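PDB 2QN0: neurotoxin, which probably acts as the zinc-dependent protease of a botulinum neurotoxin, with a dual specificity for SNARE protein substrates. Local coordinates for residues T112-P117 and Q324-K329; L200-A205 and N368-K373; K216-M221 and Q413-N418; R303-T308 and S337-V342. One frame throughout, in Å; residues are numbered along the deposited sequence.

Contact 1 of 4, residues T112-P117 and Q324-K329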
loop_
_atom_site.group_PDB
_atom_site.type_symbol
_atom_site.label_atom_id
_atom_site.label_comp_id
_atom_site.label_asym_id
_atom_site.label_seq_id
_atom_site.Cartn_x
_atom_site.Cartn_y
_atom_site.Cartn_z
ATOM N N THR A 112 0.736 -13.754 0.785
ATOM C CA THR A 112 0.325 -15.090 1.210
ATOM C C THR A 112 -0.970 -15.130 2.018
ATOM O O THR A 112 -1.866 -15.915 1.711
ATOM C CB THR A 112 1.437 -15.761 2.040
ATOM O OG1 THR A 112 2.649 -15.784 1.275
ATOM C CG2 THR A 112 1.045 -17.185 2.402
ATOM N N ASP A 113 -1.072 -14.309 3.061
ATOM C CA ASP A 113 -2.292 -14.307 3.865
ATOM C C ASP A 113 -3.415 -13.630 3.099
ATOM O O ASP A 113 -3.177 -12.718 2.311
ATOM C CB ASP A 113 -2.064 -13.615 5.213
ATOM C CG ASP A 113 -1.265 -14.478 6.175
ATOM O OD1 ASP A 113 -1.385 -15.718 6.091
ATOM O OD2 ASP A 113 -0.532 -13.930 7.021
ATOM N N ILE A 114 -4.643 -14.078 3.332
ATOM C CA ILE A 114 -5.785 -13.529 2.620
ATOM C C ILE A 114 -6.863 -12.933 3.521
ATOM O O ILE A 114 -6.920 -13.213 4.717
ATOM C CB ILE A 114 -6.470 -14.621 1.770
ATOM C CG1 ILE A 114 -7.083 -15.680 2.693
ATOM C CG2 ILE A 114 -5.451 -15.286 0.846
ATOM C CD1 ILE A 114 -8.092 -16.590 2.005
ATOM N N PRO A 115 -7.722 -12.079 2.948
ATOM C CA PRO A 115 -8.802 -11.473 3.729
ATOM C C PRO A 115 -9.731 -12.615 4.116
ATOM O O PRO A 115 -9.852 -13.590 3.371
ATOM C CB PRO A 115 -9.483 -10.553 2.720
ATOM C CG PRO A 115 -8.366 -10.156 1.811
ATOM C CD PRO A 115 -7.627 -11.460 1.614
ATOM N N PHE A 116 -10.368 -12.526 5.278
ATOM C CA PHE A 116 -11.313 -13.569 5.648
ATOM C C PHE A 116 -12.390 -13.470 4.569
ATOM O O PHE A 116 -12.801 -12.370 4.198
ATOM C CB PHE A 116 -11.946 -13.280 7.009
ATOM C CG PHE A 116 -12.955 -14.313 7.432
ATOM C CD1 PHE A 116 -12.593 -15.343 8.292
ATOM C CD2 PHE A 116 -14.258 -14.263 6.954
ATOM C CE1 PHE A 116 -13.522 -16.315 8.670
ATOM C CE2 PHE A 116 -15.195 -15.230 7.324
ATOM C CZ PHE A 116 -14.823 -16.255 8.183
ATOM N N PRO A 117 -12.856 -14.613 4.043
ATOM C CA PRO A 117 -13.889 -14.550 3.005
ATOM C C PRO A 117 -15.266 -14.184 3.550
ATOM O O PRO A 117 -16.099 -15.055 3.807
ATOM C CB PRO A 117 -13.847 -15.951 2.393
ATOM C CG PRO A 117 -13.465 -16.808 3.553
ATOM C CD PRO A 117 -12.382 -15.994 4.237
ATOM N N GLN A 324 -7.826 -23.669 7.900
ATOM C CA GLN A 324 -6.444 -23.785 8.360
ATOM C C GLN A 324 -5.595 -22.576 7.974
ATOM O O GLN A 324 -4.767 -22.115 8.760
ATOM C CB GLN A 324 -5.805 -25.058 7.805
ATOM C CG GLN A 324 -6.389 -26.335 8.386
ATOM C CD GLN A 324 -6.301 -26.370 9.903
ATOM O OE1 GLN A 324 -5.225 -26.199 10.475
ATOM N NE2 GLN A 324 -7.435 -26.591 10.559
ATOM N N LYS A 325 -5.792 -22.069 6.762
ATOM C CA LYS A 325 -5.035 -20.907 6.304
ATOM C C LYS A 325 -5.352 -19.685 7.163
ATOM O O LYS A 325 -4.458 -18.918 7.528
ATOM C CB LYS A 325 -5.357 -20.599 4.836
ATOM C CG LYS A 325 -4.798 -21.619 3.851
ATOM C CD LYS A 325 -5.065 -21.212 2.404
ATOM C CE LYS A 325 -4.424 -22.205 1.435
ATOM N NZ LYS A 325 -4.648 -21.836 0.008
ATOM N N LEU A 326 -6.628 -19.508 7.485
ATOM C CA LEU A 326 -7.048 -18.371 8.296
ATOM C C LEU A 326 -6.587 -18.516 9.747
ATOM O O LEU A 326 -6.264 -17.525 10.403
ATOM C CB LEU A 326 -8.564 -18.207 8.202
ATOM C CG LEU A 326 -9.004 -17.847 6.775
ATOM C CD1 LEU A 326 -10.497 -18.058 6.601
ATOM C CD2 LEU A 326 -8.626 -16.400 6.481
ATOM N N ILE A 327 -6.550 -19.748 10.247
ATOM C CA ILE A 327 -6.078 -19.987 11.607
ATOM C C ILE A 327 -4.621 -19.529 11.696
ATOM O O ILE A 327 -4.217 -18.899 12.674
ATOM C CB ILE A 327 -6.171 -21.489 11.977
ATOM C CG1 ILE A 327 -7.640 -21.877 12.177
ATOM C CG2 ILE A 327 -5.345 -21.773 13.228
ATOM C CD1 ILE A 327 -7.874 -23.370 12.345
ATOM N N ARG A 328 -3.835 -19.835 10.664
ATOM C CA ARG A 328 -2.432 -19.428 10.640
ATOM C C ARG A 328 -2.293 -17.910 10.507
ATOM O O ARG A 328 -1.431 -17.301 11.139
ATOM C CB ARG A 328 -1.683 -20.106 9.485
ATOM C CG ARG A 328 -1.444 -21.603 9.671
ATOM C CD ARG A 328 -0.429 -22.132 8.658
ATOM N NE ARG A 328 -0.928 -22.121 7.282
ATOM C CZ ARG A 328 -1.676 -23.080 6.743
ATOM N NH1 ARG A 328 -2.023 -24.142 7.458
ATOM N NH2 ARG A 328 -2.071 -22.983 5.480
ATOM N N LYS A 329 -3.137 -17.303 9.677
ATOM C CA LYS A 329 -3.108 -15.856 9.470
ATOM C C LYS A 329 -3.258 -15.089 10.784
ATOM O O LYS A 329 -2.440 -14.233 11.124
ATOM C CB LYS A 329 -4.246 -15.433 8.537
ATOM C CG LYS A 329 -4.447 -13.921 8.443
ATOM C CD LYS A 329 -5.692 -13.569 7.641
ATOM C CE LYS A 329 -5.920 -12.060 7.605
ATOM N NZ LYS A 329 -7.231 -11.714 6.980
HETATM O O HOH W 1 -4.503 -16.536 4.980
HETATM O O HOH W 2 -2.352 -18.194 5.833
#

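Contact 2 of 4, residues L200-A205 and N368-K373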
loop_
_atom_site.group_PDB
_atom_site.type_symbol
_atom_site.label_atom_id
_atom_site.label_comp_id
_atom_site.label_asym_id
_atom_site.label_seq_id
_atom_site.Cartn_x
_atom_site.Cartn_y
_atom_site.Cartn_z
ATOM N N LEU A 200 8.789 13.054 -2.453
ATOM C CA LEU A 200 8.548 14.168 -1.551
ATOM C C LEU A 200 9.914 14.616 -1.027
ATOM O O LEU A 200 10.807 13.788 -0.827
ATOM C CB LEU A 200 7.645 13.676 -0.410
ATOM C CG LEU A 200 7.330 14.493 0.844
ATOM C CD1 LEU A 200 6.026 13.973 1.457
ATOM C CD2 LEU A 200 8.473 14.385 1.842
ATOM N N THR A 201 10.090 15.923 -0.831
ATOM C CA THR A 201 11.355 16.453 -0.324
ATOM C C THR A 201 11.152 17.115 1.037
ATOM O O THR A 201 10.077 17.646 1.322
ATOM C CB THR A 201 11.974 17.469 -1.307
ATOM O OG1 THR A 201 11.025 18.501 -1.594
ATOM C CG2 THR A 201 12.366 16.769 -2.610
ATOM N N TYR A 202 12.193 17.095 1.863
ATOM C CA TYR A 202 12.118 17.638 3.220
ATOM C C TYR A 202 13.501 18.017 3.744
ATOM O O TYR A 202 14.517 17.657 3.147
ATOM C CB TYR A 202 11.527 16.561 4.132
ATOM C CG TYR A 202 12.308 15.267 4.018
ATOM C CD1 TYR A 202 13.452 15.047 4.791
ATOM C CD2 TYR A 202 11.991 14.329 3.034
ATOM C CE1 TYR A 202 14.266 13.937 4.577
ATOM C CE2 TYR A 202 12.802 13.214 2.812
ATOM C CZ TYR A 202 13.938 13.030 3.582
ATOM O OH TYR A 202 14.776 11.965 3.328
ATOM N N SER A 203 13.530 18.735 4.868
ATOM C CA SER A 203 14.783 19.129 5.508
ATOM C C SER A 203 14.775 18.683 6.975
ATOM O O SER A 203 15.829 18.564 7.602
ATOM C CB SER A 203 14.999 20.645 5.418
ATOM O OG SER A 203 13.955 21.369 6.042
ATOM N N ASN A 204 13.584 18.440 7.517
ATOM C CA ASN A 204 13.440 17.982 8.901
ATOM C C ASN A 204 13.544 16.465 8.810
ATOM O O ASN A 204 12.535 15.771 8.681
ATOM C CB ASN A 204 12.070 18.399 9.455
ATOM C CG ASN A 204 11.844 17.929 10.880
ATOM O OD1 ASN A 204 12.776 17.522 11.573
ATOM N ND2 ASN A 204 10.596 17.996 11.329
ATOM N N ALA A 205 14.779 15.969 8.877
ATOM C CA ALA A 205 15.077 14.547 8.725
ATOM C C ALA A 205 15.477 13.784 9.982
ATOM O O ALA A 205 15.846 14.369 10.996
ATOM C CB ALA A 205 16.163 14.384 7.665
ATOM N N ASN A 368 18.716 1.842 6.212
ATOM C CA ASN A 368 19.761 2.855 6.313
ATOM C C ASN A 368 19.650 3.969 5.272
ATOM O O ASN A 368 20.591 4.226 4.521
ATOM C CB ASN A 368 21.138 2.192 6.212
ATOM C CG ASN A 368 22.265 3.135 6.580
ATOM O OD1 ASN A 368 22.250 3.753 7.647
ATOM N ND2 ASN A 368 23.256 3.247 5.701
ATOM N N VAL A 369 18.496 4.626 5.229
ATOM C CA VAL A 369 18.283 5.726 4.300
ATOM C C VAL A 369 17.811 6.949 5.070
ATOM O O VAL A 369 17.261 6.832 6.167
ATOM C CB VAL A 369 17.212 5.392 3.227
ATOM C CG1 VAL A 369 17.680 4.220 2.369
ATOM C CG2 VAL A 369 15.874 5.078 3.893
ATOM N N GLN A 370 18.048 8.123 4.499
ATOM C CA GLN A 370 17.608 9.366 5.113
ATOM C C GLN A 370 16.102 9.399 4.904
ATOM O O GLN A 370 15.601 8.870 3.913
ATOM C CB GLN A 370 18.254 10.563 4.404
ATOM C CG GLN A 370 17.885 11.925 4.983
ATOM C CD GLN A 370 18.339 12.087 6.423
ATOM O OE1 GLN A 370 17.845 11.400 7.319
ATOM N NE2 GLN A 370 19.289 12.995 6.652
ATOM N N ASN A 371 15.374 10.011 5.832
ATOM C CA ASN A 371 13.929 10.092 5.688
ATOM C C ASN A 371 13.363 11.208 6.554
ATOM O O ASN A 371 14.038 11.714 7.450
ATOM C CB ASN A 371 13.275 8.755 6.069
ATOM C CG ASN A 371 11.810 8.687 5.665
ATOM O OD1 ASN A 371 11.446 9.084 4.559
ATOM N ND2 ASN A 371 10.965 8.166 6.554
ATOM N N ARG A 372 12.123 11.593 6.273
ATOM C CA ARG A 372 11.468 12.640 7.042
ATOM C C ARG A 372 11.411 12.193 8.497
ATOM O O ARG A 372 11.237 11.011 8.784
ATOM C CB ARG A 372 10.057 12.884 6.496
ATOM C CG ARG A 372 9.201 11.628 6.368
ATOM C CD ARG A 372 7.877 11.936 5.675
ATOM N NE ARG A 372 7.097 10.727 5.407
ATOM C CZ ARG A 372 5.947 10.713 4.738
ATOM N NH1 ARG A 372 5.437 11.844 4.267
ATOM N NH2 ARG A 372 5.309 9.564 4.532
ATOM N N LYS A 373 11.576 13.138 9.417
ATOM C CA LYS A 373 11.550 12.823 10.838
ATOM C C LYS A 373 10.131 12.538 11.328
ATOM O O LYS A 373 9.929 11.713 12.222
ATOM C CB LYS A 373 12.148 13.979 11.636
ATOM C CG LYS A 373 12.295 13.692 13.121
ATOM C CD LYS A 373 12.987 14.847 13.820
ATOM C CE LYS A 373 13.157 14.573 15.304
ATOM N NZ LYS A 373 13.826 15.719 15.984
HETATM O O HOH W 3 12.723 18.315 14.758
#

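Contact 3 of 4, residues K216-M221 and Q413-N418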
loop_
_atom_site.group_PDB
_atom_site.type_symbol
_atom_site.label_atom_id
_atom_site.label_comp_id
_atom_site.label_asym_id
_atom_site.label_seq_id
_atom_site.Cartn_x
_atom_site.Cartn_y
_atom_site.Cartn_z
ATOM N N LYS A 216 20.464 23.748 6.524
ATOM C CA LYS A 216 20.189 22.332 6.296
ATOM C C LYS A 216 19.828 21.993 4.854
ATOM O O LYS A 216 19.105 22.731 4.185
ATOM C CB LYS A 216 19.079 21.863 7.240
ATOM C CG LYS A 216 19.441 22.046 8.708
ATOM C CD LYS A 216 18.326 21.606 9.643
ATOM C CE LYS A 216 18.153 20.097 9.646
ATOM N NZ LYS A 216 17.113 19.680 10.636
ATOM N N SER A 217 20.350 20.866 4.379
ATOM C CA SER A 217 20.091 20.409 3.021
ATOM C C SER A 217 18.691 19.832 2.884
ATOM O O SER A 217 18.089 19.386 3.864
ATOM C CB SER A 217 21.081 19.307 2.626
ATOM O OG SER A 217 22.418 19.766 2.613
ATOM N N GLU A 218 18.176 19.854 1.660
ATOM C CA GLU A 218 16.881 19.257 1.373
ATOM C C GLU A 218 17.232 17.849 0.897
ATOM O O GLU A 218 18.223 17.663 0.189
ATOM C CB GLU A 218 16.165 20.018 0.262
ATOM C CG GLU A 218 15.511 21.306 0.721
ATOM C CD GLU A 218 14.861 22.059 -0.422
ATOM O OE1 GLU A 218 14.349 21.402 -1.350
ATOM O OE2 GLU A 218 14.852 23.307 -0.384
ATOM N N PHE A 219 16.438 16.866 1.305
ATOM C CA PHE A 219 16.654 15.471 0.926
ATOM C C PHE A 219 15.372 14.965 0.287
ATOM O O PHE A 219 14.307 15.551 0.477
ATOM C CB PHE A 219 16.942 14.616 2.167
ATOM C CG PHE A 219 18.318 14.807 2.747
ATOM C CD1 PHE A 219 19.393 14.058 2.277
ATOM C CD2 PHE A 219 18.531 15.707 3.789
ATOM C CE1 PHE A 219 20.661 14.198 2.842
ATOM C CE2 PHE A 219 19.792 15.856 4.358
ATOM C CZ PHE A 219 20.861 15.099 3.885
ATOM N N CYS A 220 15.471 13.880 -0.473
ATOM C CA CYS A 220 14.288 13.299 -1.090
ATOM C C CYS A 220 13.945 12.028 -0.320
ATOM O O CYS A 220 14.783 11.490 0.406
ATOM C CB CYS A 220 14.568 12.935 -2.551
ATOM S SG CYS A 220 15.777 11.589 -2.748
ATOM N N MET A 221 12.706 11.566 -0.442
ATOM C CA MET A 221 12.327 10.317 0.202
ATOM C C MET A 221 12.755 9.214 -0.761
ATOM O O MET A 221 12.657 9.380 -1.978
ATOM C CB MET A 221 10.809 10.225 0.399
ATOM C CG MET A 221 10.298 10.807 1.706
ATOM S SD MET A 221 8.562 10.379 1.931
ATOM C CE MET A 221 8.709 8.673 2.428
ATOM N N GLN A 413 20.743 11.143 -1.611
ATOM C CA GLN A 413 19.397 11.681 -1.413
ATOM C C GLN A 413 19.411 13.194 -1.215
ATOM O O GLN A 413 18.356 13.821 -1.100
ATOM C CB GLN A 413 18.752 11.030 -0.191
ATOM C CG GLN A 413 18.380 9.572 -0.369
ATOM C CD GLN A 413 17.901 8.958 0.929
ATOM O OE1 GLN A 413 18.673 8.329 1.657
ATOM N NE2 GLN A 413 16.626 9.161 1.240
ATOM N N ASN A 414 20.609 13.770 -1.178
ATOM C CA ASN A 414 20.787 15.206 -0.979
ATOM C C ASN A 414 20.605 15.948 -2.303
ATOM O O ASN A 414 21.421 15.809 -3.220
ATOM C CB ASN A 414 22.187 15.458 -0.413
ATOM C CG ASN A 414 22.361 16.864 0.117
ATOM O OD1 ASN A 414 21.966 17.828 -0.528
ATOM N ND2 ASN A 414 22.968 16.985 1.293
ATOM N N LEU A 415 19.542 16.746 -2.398
ATOM C CA LEU A 415 19.242 17.480 -3.624
ATOM C C LEU A 415 20.376 18.317 -4.207
ATOM O O LEU A 415 20.509 18.413 -5.424
ATOM C CB LEU A 415 18.018 18.380 -3.425
ATOM C CG LEU A 415 16.644 17.750 -3.677
ATOM C CD1 LEU A 415 16.463 16.542 -2.786
ATOM C CD2 LEU A 415 15.552 18.782 -3.421
ATOM N N SER A 416 21.192 18.924 -3.358
ATOM C CA SER A 416 22.272 19.758 -3.875
ATOM C C SER A 416 23.572 19.001 -4.121
ATOM O O SER A 416 24.562 19.594 -4.547
ATOM C CB SER A 416 22.542 20.925 -2.927
ATOM O OG SER A 416 23.295 20.494 -1.812
ATOM N N ARG A 417 23.579 17.696 -3.860
ATOM C CA ARG A 417 24.788 16.907 -4.068
ATOM C C ARG A 417 24.623 15.833 -5.141
ATOM O O ARG A 417 25.613 15.313 -5.660
ATOM C CB ARG A 417 25.239 16.258 -2.752
ATOM C CG ARG A 417 25.524 17.246 -1.615
ATOM C CD ARG A 417 26.563 18.291 -2.010
ATOM N NE ARG A 417 27.890 17.718 -2.211
ATOM C CZ ARG A 417 28.731 17.407 -1.228
ATOM N NH1 ARG A 417 28.387 17.617 0.035
ATOM N NH2 ARG A 417 29.919 16.888 -1.509
ATOM N N ASN A 418 23.378 15.503 -5.478
ATOM C CA ASN A 418 23.110 14.488 -6.495
ATOM C C ASN A 418 22.370 15.071 -7.697
ATOM O O ASN A 418 21.159 15.286 -7.650
ATOM C CB ASN A 418 22.288 13.339 -5.904
ATOM C CG ASN A 418 22.205 12.145 -6.840
ATOM O OD1 ASN A 418 22.614 12.223 -8.000
ATOM N ND2 ASN A 418 21.671 11.033 -6.342
HETATM O O HOH W 4 24.856 20.583 0.556
HETATM O O HOH W 5 19.913 20.024 -0.690
#

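Contact 4 of 4, residues R303-T308 and S337-V342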
loop_
_atom_site.group_PDB
_atom_site.type_symbol
_atom_site.label_atom_id
_atom_site.label_comp_id
_atom_site.label_asym_id
_atom_site.label_seq_id
_atom_site.Cartn_x
_atom_site.Cartn_y
_atom_site.Cartn_z
ATOM N N ARG A 303 -16.618 -17.802 13.957
ATOM C CA ARG A 303 -17.033 -18.153 12.605
ATOM C C ARG A 303 -16.292 -19.404 12.151
ATOM O O ARG A 303 -16.895 -20.318 11.591
ATOM C CB ARG A 303 -16.746 -17.000 11.632
ATOM C CG ARG A 303 -17.751 -15.852 11.682
ATOM C CD ARG A 303 -17.304 -14.699 10.786
ATOM N NE ARG A 303 -18.245 -13.581 10.773
ATOM C CZ ARG A 303 -19.272 -13.464 9.934
ATOM N NH1 ARG A 303 -19.506 -14.400 9.024
ATOM N NH2 ARG A 303 -20.059 -12.398 9.997
ATOM N N LEU A 304 -14.986 -19.451 12.406
ATOM C CA LEU A 304 -14.182 -20.597 11.997
ATOM C C LEU A 304 -14.649 -21.906 12.627
ATOM O O LEU A 304 -14.357 -22.988 12.113
ATOM C CB LEU A 304 -12.706 -20.355 12.318
ATOM C CG LEU A 304 -12.033 -19.256 11.481
ATOM C CD1 LEU A 304 -10.598 -19.065 11.939
ATOM C CD2 LEU A 304 -12.083 -19.633 9.992
ATOM N N ASN A 305 -15.375 -21.814 13.736
ATOM C CA ASN A 305 -15.888 -23.010 14.395
ATOM C C ASN A 305 -17.291 -23.329 13.888
ATOM O O ASN A 305 -17.897 -24.310 14.315
ATOM C CB ASN A 305 -15.965 -22.817 15.916
ATOM C CG ASN A 305 -14.607 -22.718 16.569
ATOM O OD1 ASN A 305 -13.700 -23.496 16.274
ATOM N ND2 ASN A 305 -14.464 -21.765 17.484
ATOM N N SER A 306 -17.799 -22.507 12.973
ATOM C CA SER A 306 -19.156 -22.689 12.461
ATOM C C SER A 306 -19.315 -22.853 10.953
ATOM O O SER A 306 -20.437 -23.000 10.469
ATOM C CB SER A 306 -20.019 -21.502 12.898
ATOM O OG SER A 306 -19.799 -21.185 14.262
ATOM N N ILE A 307 -18.218 -22.828 10.203
ATOM C CA ILE A 307 -18.326 -22.936 8.749
ATOM C C ILE A 307 -18.876 -24.266 8.244
ATOM O O ILE A 307 -18.318 -25.327 8.520
ATOM C CB ILE A 307 -16.967 -22.693 8.056
ATOM C CG1 ILE A 307 -16.324 -21.406 8.587
ATOM C CG2 ILE A 307 -17.180 -22.575 6.556
ATOM C CD1 ILE A 307 -17.162 -20.155 8.364
ATOM N N THR A 308 -19.963 -24.191 7.480
ATOM C CA THR A 308 -20.594 -25.379 6.912
ATOM C C THR A 308 -20.843 -25.219 5.417
ATOM O O THR A 308 -21.099 -26.197 4.713
ATOM C CB THR A 308 -21.951 -25.662 7.572
ATOM O OG1 THR A 308 -22.845 -24.579 7.297
ATOM C CG2 THR A 308 -21.789 -25.818 9.071
ATOM N N SER A 337 -9.786 -30.361 21.394
ATOM C CA SER A 337 -11.136 -30.671 20.941
ATOM C C SER A 337 -11.350 -30.248 19.491
ATOM O O SER A 337 -12.284 -30.706 18.834
ATOM C CB SER A 337 -12.160 -29.962 21.826
ATOM O OG SER A 337 -12.000 -28.556 21.754
ATOM N N GLY A 338 -10.484 -29.367 19.000
ATOM C CA GLY A 338 -10.608 -28.896 17.633
ATOM C C GLY A 338 -11.198 -27.500 17.549
ATOM O O GLY A 338 -11.250 -26.903 16.473
ATOM N N GLU A 339 -11.647 -26.973 18.683
ATOM C CA GLU A 339 -12.226 -25.637 18.710
ATOM C C GLU A 339 -11.139 -24.580 18.540
ATOM O O GLU A 339 -10.054 -24.693 19.110
ATOM C CB GLU A 339 -12.966 -25.393 20.026
ATOM C CG GLU A 339 -13.607 -24.015 20.111
ATOM C CD GLU A 339 -14.326 -23.779 21.421
ATOM O OE1 GLU A 339 -13.684 -23.919 22.483
ATOM O OE2 GLU A 339 -15.530 -23.448 21.390
ATOM N N VAL A 340 -11.441 -23.558 17.749
ATOM C CA VAL A 340 -10.498 -22.476 17.499
ATOM C C VAL A 340 -10.676 -21.381 18.545
ATOM O O VAL A 340 -11.774 -20.851 18.714
ATOM C CB VAL A 340 -10.720 -21.858 16.103
ATOM C CG1 VAL A 340 -9.707 -20.745 15.858
ATOM C CG2 VAL A 340 -10.592 -22.935 15.029
ATOM N N THR A 341 -9.594 -21.041 19.238
ATOM C CA THR A 341 -9.649 -19.999 20.256
ATOM C C THR A 341 -8.579 -18.938 20.036
ATOM O O THR A 341 -7.563 -19.184 19.381
ATOM C CB THR A 341 -9.460 -20.585 21.669
ATOM O OG1 THR A 341 -8.181 -21.224 21.755
ATOM C CG2 THR A 341 -10.552 -21.605 21.972
ATOM N N VAL A 342 -8.815 -17.755 20.593
ATOM C CA VAL A 342 -7.873 -16.652 20.475
ATOM C C VAL A 342 -6.969 -16.601 21.701
ATOM O O VAL A 342 -7.445 -16.571 22.836
ATOM C CB VAL A 342 -8.605 -15.295 20.360
ATOM C CG1 VAL A 342 -7.593 -14.179 20.151
ATOM C CG2 VAL A 342 -9.604 -15.332 19.213
HETATM O O HOH W 6 -13.343 -25.835 15.023
#

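Contact 1 of 4, residues T112-P117 and Q324-K329
Lys329, on helix 319-330, crosses the Asp113 side chain obliquely and reaches the carbonyl of Ile114, just after the chain leaves helix 101-112. With chi1 at 170°, CG stands anti to the backbone N. CB lies 3.8 Å from Asp113 OD1, and CG packs beside the carboxylate at 3.9 Å from Asp113 CG. The extended chain then brings CD and CE to the carbonyl of Ile114, with Ile114 O 3.2 Å from CD. At the tip, NZ donates to Ile114 O at 2.7 Å, approaching with a C=O...N angle of 133° and lying 32° out of the carbonyl plane. NZ also bonds to Leu238 O, so the ammonium is shared by two backbone carbonyls.

One turn earlier, Leu326 supplies the apolar part. Its CD1 meets Pro117 CD tip to tip at 3.7 Å and Phe116 CD1 at 3.8 Å, while CD2 approaches Ile114 CG1 at 4.2 Å. Water 2 lies 2.7 Å from Asp113 OD1 and close to Lys325 O, though not every bond within its range can be made at once. Asp113 OD2 is held by Tyr239 OH.

Because the lysine grips main-chain oxygens, it fixes the path of the loop rather than forming an ion pair with Asp113. The carboxylate meets only the aliphatic root of the lysine, the ammonium charge is answered by the two carbonyl oxygens, and Leu326 packs against Phe116 and Pro117.

Contact 2 of 4, residues L200-A205 and N368-K373
A single beta bridge, Ala205 with Arg372, joins the turn after strand 201-202 to the loop that follows helix 360-366, and a tyrosine ring packs against the bridged backbone. The pair is flanked on one side by Lys373 N donating to Asn204 O at 2.9 Å with an N-H...O angle of 163°, and on the other by a backbone bond between Asn371 and Thr206.

Tyr202 lies across this backbone. Arg372 N sits 3.5 Å above one ring face, offset toward the rim. Arg372 CB makes a CH-pi contact over that same ring, 4.3 Å from the centroid and 17° off the normal. At the ring edge, Gln370 CG is 3.5 Å from Tyr202 OH. Gln370 bends at chi2 and brings its amide against the methyl of Ala205, with CD 3.4 Å from Ala205 CB; its OE1 accepts from Asn207 N.

CG of Arg372 lies between the backbone N and carbonyl carbon (chi1 52°), and the extended chain beyond it leads past Leu200, whose CD1 is 3.6 Å from Arg372 NH1. Arg372 NE forms a salt bridge with Glu360, which also accepts from Asn371 ND2.

The bridge and the ring thus hold the root of Arg372 while Glu360 holds the guanidinium through NE. The side chain touches the zinc ligand His229, consistent with the active-site arginine of clostridial neurotoxin proteases.

Contact 3 of 4, residues K216-M221 and Q413-N418
Two first torsions turn Ser217 and Asn414 toward each other: Ser217 OG lies beside its own backbone N (chi1 -63°), and Asn414 CG stands anti to its N (chi1 -167°). Asn414 ND2 then donates to Ser217 OG at 3.1 Å, with the hydroxyl 17° out of the amide plane; that hydroxyl is also bonded to Glu211. The amide's other end, OD1, accepts from Ser416 N two residues on, closing an Asx turn, and water 5 links the same OD1 to Glu218 N.

Around this amide, Phe219 and Asn414 form a single beta bridge. Cys220 N donates to Gln413 O and Leu415 N to Glu218 O, each at 3.0 Å, so Asn414 is paired with Phe219 of strand 219-220, whose other neighbour is strand 201-202. Gln413 O has a further contact, from Phe219 CA at 3.1 Å.

Gln413 extends beyond CG and its NE2 donates to Cys220 O at 3.1 Å and to Gln370 O as well, while its CB lies in the plane of the Phe219 ring, at the edge. Leu415 splits its methyls: CD1 rests 3.6 Å from Phe219 C, and CD2 reaches Glu218 OE1 at 3.5 Å.

Contact 4 of 4, residues R303-T308 and S337-V342
The two-stranded antiparallel hairpin of strands 333-334 and 340-341 is tied here to Asn305, near the C-terminal part of helix 283-304. Asn305 presents its side-chain amide to both backbone polar groups of Val340, much as the N-H and C=O of one residue do in a hydrogen-bonded antiparallel pair. OD1 accepts from Val340 N at 2.7 Å with an N-H...O angle of 168°, the donor lying in the carbonyl plane on a lone pair. ND2 donates to Val340 O at 3.1 Å and 163°, again on an in-plane lone pair. Two nearly straight bonds to one residue fix the rotation of the amide about its last torsion.

The CB bond of Asn305 points toward the hairpin, and chi1 of -68° sets CG beside the backbone N. Glu339 CG comes within 3.6 Å of Asn305 ND2, and Leu304 CB meets Val340 CG2 at 4.3 Å. The buried Val340 side chain also packs on Lys323 and Ile327 of helix 319-330.

Asn305 OD1 has a second donor: water 6, at 2.7 Å from it, also donates to Gly338 O at 2.8 Å, bridging the asparagine to the turn.

In the fold
The contacts form two pairs on opposite sides of the chain's centre. Contacts 2 and 3, centres 9 Å apart, share the sheet of strands 201-202 and 219-220; they meet where Tyr202 O lies 2.8 Å from Phe219 N, a probable hydrogen bond. Contacts 1 and 4, centres 14 Å apart, meet through apolar packing, with Ile327 CD1 3.8 Å from Val340 CG2. From contact 1 to contact 2 is 36 Å between centres. Of contacts 2 and 3, contact 2 comes nearer the zinc, which is bound by His229, His233 and Glu269: the side chain of Arg372 is about 6 Å from the ion and that of Met221, in contact 3, about 10 Å.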